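Local atomic coordinates of oligopeptide-binding protein AppA (Bacillus subtilis, PDB entry 1XOC), a protein that binds oligopeptides, a nonapeptide in this crystal, as the solute receptor of an ABC permease that supports sporulation and genetic competence. Residues Gln20-Glu31 against Arg211-Ile222. Sequence-based numbering, arbitrary orientation.
Sequences QGGDLVVGSIGE and RPYLDTVTYKVI
Strands 23-28 and 216-221 pair in parallel, and from L24 N on T216 O to I222 N on S28 O their amides alternate in hydrogen bonding, the last at 2.8 Å and almost straight. Strand 23-28, outermost in a four-stranded mixed sheet and followed by I29, which packs on the bound peptide, thus joins a strand nearly 190 residues later; 198-203 runs antiparallel along the other edge of 216-221. Just before the strands, R211 reaches out across the Q20 side chain. With CG anti to the backbone N (chi1 -169°), the extended chain carries CD to 3.7 Å from Q20 OE1 and the guanidinium against the amide, while NE turns to D205. CZ lies under the Q20 amide, whose plane is 25° from that of the guanidinium in an offset stack. At the tip, NH1 touches Q20 CG and donates to P212 O, and NH2 forms a salt bridge with D215 OD1 (2.8 Å), reaching its anti side. The other oxygen, D215 OD2, receives G22 N from above the carboxylate plane, and a water joins OD1 to Q20 NE2. A leucine in place of R211 would probably leave D215 without its cationic mate and take away the flat group against which the Q20 amide stacks. Farther along, T216 OG1 donates to D23 OD1 over a very short 2.5 Å; a water binds the same hydroxyl, L24 O and T218 OG1. On the other face, S28 CB packs obliquely 3.4 Å from Y219 CE1, while S28 OG donates to G30 O and Y219 OH turns to D47. V26 CG1 meets the same ring at CD2; helix 43-52 covers Y219 and V217. Charged and water-linked groups thus hold the start of the pair and the D23, T216 and T218 face, whereas the L24, V26, V217 and Y219 face, despite S28, is largely apolar.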
# COMPACT_ATOMS: atom_id res chain seq x y z
N GLN A 20 -14.82 26.87 -9.95
CA GLN A 20 -14.76 26.55 -8.54
C GLN A 20 -16.10 26.04 -8.09
O GLN A 20 -17.13 26.44 -8.61
CB GLN A 20 -14.39 27.79 -7.72
CG GLN A 20 -13.86 27.50 -6.36
CD GLN A 20 -13.50 28.76 -5.61
OE1 GLN A 20 -12.39 29.27 -5.73
NE2 GLN A 20 -14.43 29.26 -4.83
N GLY A 21 -16.10 25.12 -7.13
CA GLY A 21 -17.34 24.66 -6.52
C GLY A 21 -17.52 23.16 -6.51
O GLY A 21 -16.85 22.41 -7.23
N GLY A 22 -18.42 22.72 -5.65
CA GLY A 22 -18.84 21.34 -5.61
C GLY A 22 -18.23 20.54 -4.48
O GLY A 22 -17.27 20.93 -3.81
N ASP A 23 -18.82 19.37 -4.28
CA ASP A 23 -18.48 18.49 -3.18
C ASP A 23 -18.28 17.07 -3.74
O ASP A 23 -19.12 16.53 -4.46
CB ASP A 23 -19.59 18.57 -2.13
CG ASP A 23 -19.85 20.00 -1.67
OD1 ASP A 23 -19.06 20.56 -0.89
OD2 ASP A 23 -20.88 20.60 -2.08
N LEU A 24 -17.12 16.50 -3.47
CA LEU A 24 -16.88 15.13 -3.90
C LEU A 24 -17.08 14.23 -2.69
O LEU A 24 -16.61 14.55 -1.60
CB LEU A 24 -15.48 14.96 -4.49
CG LEU A 24 -15.29 13.74 -5.39
CD1 LEU A 24 -15.90 13.98 -6.75
CD2 LEU A 24 -13.84 13.43 -5.47
N VAL A 25 -17.80 13.14 -2.89
CA VAL A 25 -18.00 12.16 -1.84
C VAL A 25 -17.45 10.84 -2.36
O VAL A 25 -18.04 10.21 -3.24
CB VAL A 25 -19.46 12.03 -1.40
CG1 VAL A 25 -19.59 11.01 -0.26
CG2 VAL A 25 -20.02 13.39 -0.97
N VAL A 26 -16.31 10.46 -1.80
CA VAL A 26 -15.52 9.29 -2.19
C VAL A 26 -15.93 8.13 -1.29
O VAL A 26 -15.86 8.21 -0.05
CB VAL A 26 -14.01 9.57 -2.01
CG1 VAL A 26 -13.13 8.36 -2.34
CG2 VAL A 26 -13.62 10.79 -2.84
N GLY A 27 -16.35 7.03 -1.91
CA GLY A 27 -16.69 5.82 -1.14
C GLY A 27 -15.43 5.01 -0.89
O GLY A 27 -14.57 4.88 -1.79
N SER A 28 -15.25 4.53 0.34
CA SER A 28 -14.10 3.69 0.65
C SER A 28 -14.56 2.51 1.45
O SER A 28 -15.34 2.65 2.40
CB SER A 28 -13.07 4.45 1.48
OG SER A 28 -12.04 3.55 1.89
N ILE A 29 -14.02 1.33 1.14
CA ILE A 29 -14.37 0.15 1.96
C ILE A 29 -13.51 -0.04 3.20
O ILE A 29 -13.75 -0.97 3.98
CB ILE A 29 -14.37 -1.16 1.15
CG1 ILE A 29 -12.97 -1.53 0.66
CG2 ILE A 29 -15.38 -1.05 -0.00
CD1 ILE A 29 -12.87 -2.96 0.10
N GLY A 30 -12.52 0.82 3.41
CA GLY A 30 -11.64 0.73 4.58
C GLY A 30 -11.51 2.07 5.30
O GLY A 30 -11.32 3.09 4.67
N GLU A 31 -11.64 2.06 6.62
CA GLU A 31 -11.46 3.28 7.40
C GLU A 31 -10.01 3.51 7.75
O GLU A 31 -9.32 2.57 8.14
CB GLU A 31 -12.26 3.19 8.69
CG GLU A 31 -12.38 4.49 9.45
CD GLU A 31 -13.46 4.45 10.49
OE1 GLU A 31 -13.93 3.34 10.85
OE2 GLU A 31 -13.82 5.54 10.96
N ARG A 211 -6.03 27.50 -4.23
CA ARG A 211 -7.12 26.74 -3.66
C ARG A 211 -7.62 25.63 -4.60
O ARG A 211 -7.75 25.85 -5.81
CB ARG A 211 -8.31 27.67 -3.37
CG ARG A 211 -9.44 27.04 -2.53
CD ARG A 211 -10.68 27.88 -2.70
NE ARG A 211 -11.85 27.54 -1.89
CZ ARG A 211 -12.87 26.80 -2.29
NH1 ARG A 211 -12.87 26.17 -3.47
NH2 ARG A 211 -13.92 26.67 -1.47
N PRO A 212 -7.97 24.46 -4.03
CA PRO A 212 -8.75 23.50 -4.82
C PRO A 212 -9.96 24.11 -5.46
O PRO A 212 -10.53 25.07 -4.93
CB PRO A 212 -9.24 22.50 -3.74
CG PRO A 212 -8.15 22.49 -2.76
CD PRO A 212 -7.68 23.92 -2.68
N TYR A 213 -10.39 23.54 -6.58
CA TYR A 213 -11.67 23.93 -7.17
C TYR A 213 -12.84 23.38 -6.34
O TYR A 213 -13.83 24.10 -6.09
CB TYR A 213 -11.78 23.47 -8.61
CG TYR A 213 -10.70 24.04 -9.49
CD1 TYR A 213 -10.66 25.40 -9.77
CD2 TYR A 213 -9.71 23.23 -10.02
CE1 TYR A 213 -9.66 25.93 -10.56
CE2 TYR A 213 -8.70 23.76 -10.82
CZ TYR A 213 -8.68 25.11 -11.07
OH TYR A 213 -7.69 25.66 -11.86
N LEU A 214 -12.74 22.12 -5.93
CA LEU A 214 -13.76 21.48 -5.11
C LEU A 214 -13.80 22.13 -3.74
O LEU A 214 -12.76 22.44 -3.17
CB LEU A 214 -13.49 19.95 -4.96
CG LEU A 214 -13.63 19.20 -6.29
CD1 LEU A 214 -12.96 17.81 -6.23
CD2 LEU A 214 -15.10 19.02 -6.64
N ASP A 215 -15.01 22.36 -3.22
CA ASP A 215 -15.19 22.99 -1.92
C ASP A 215 -14.90 22.04 -0.77
O ASP A 215 -14.30 22.45 0.23
CB ASP A 215 -16.59 23.55 -1.78
CG ASP A 215 -16.87 24.71 -2.72
OD1 ASP A 215 -15.97 25.52 -3.01
OD2 ASP A 215 -18.02 24.81 -3.17
N THR A 216 -15.37 20.80 -0.90
CA THR A 216 -15.15 19.76 0.08
C THR A 216 -14.90 18.40 -0.54
O THR A 216 -15.30 18.12 -1.65
CB THR A 216 -16.36 19.61 1.05
OG1 THR A 216 -17.50 19.10 0.34
CG2 THR A 216 -16.75 20.92 1.67
N VAL A 217 -14.19 17.56 0.21
CA VAL A 217 -14.04 16.15 -0.10
C VAL A 217 -14.42 15.35 1.13
O VAL A 217 -13.90 15.58 2.21
CB VAL A 217 -12.60 15.81 -0.49
CG1 VAL A 217 -12.45 14.33 -0.72
CG2 VAL A 217 -12.19 16.57 -1.69
N THR A 218 -15.33 14.41 0.95
CA THR A 218 -15.76 13.55 2.02
C THR A 218 -15.36 12.11 1.71
O THR A 218 -15.62 11.62 0.64
CB THR A 218 -17.29 13.63 2.16
OG1 THR A 218 -17.67 14.97 2.48
CG2 THR A 218 -17.77 12.81 3.32
N TYR A 219 -14.70 11.47 2.66
CA TYR A 219 -14.25 10.10 2.50
C TYR A 219 -15.21 9.27 3.33
O TYR A 219 -15.12 9.25 4.53
CB TYR A 219 -12.83 9.97 3.06
CG TYR A 219 -11.98 8.78 2.63
CD1 TYR A 219 -11.80 7.70 3.46
CD2 TYR A 219 -11.30 8.79 1.43
CE1 TYR A 219 -11.00 6.66 3.09
CE2 TYR A 219 -10.51 7.75 1.06
CZ TYR A 219 -10.35 6.68 1.89
OH TYR A 219 -9.55 5.63 1.54
N LYS A 220 -16.13 8.61 2.65
CA LYS A 220 -17.24 7.96 3.31
C LYS A 220 -16.97 6.48 3.46
O LYS A 220 -16.74 5.80 2.49
CB LYS A 220 -18.52 8.19 2.51
CG LYS A 220 -19.77 7.74 3.25
CD LYS A 220 -21.03 8.09 2.49
CE LYS A 220 -22.26 7.66 3.28
NZ LYS A 220 -23.48 7.95 2.52
N VAL A 221 -16.99 6.01 4.70
CA VAL A 221 -16.63 4.64 4.98
C VAL A 221 -17.83 3.72 4.83
O VAL A 221 -18.82 3.86 5.54
CB VAL A 221 -16.04 4.50 6.38
CG1 VAL A 221 -15.56 3.11 6.59
CG2 VAL A 221 -14.91 5.47 6.57
N ILE A 222 -17.73 2.80 3.89
CA ILE A 222 -18.79 1.87 3.60
C ILE A 222 -18.19 0.47 3.47
O ILE A 222 -17.83 0.07 2.37
CB ILE A 222 -19.53 2.26 2.29
CG1 ILE A 222 -19.91 3.76 2.28
CG2 ILE A 222 -20.76 1.38 2.08
CD1 ILE A 222 -20.44 4.21 0.95
O HOH W 1 -16.57 27.96 -4.12
O HOH W 2 -10.22 27.56 -6.81
O HOH W 3 -20.36 23.33 -3.05
O HOH W 4 -17.88 16.36 0.19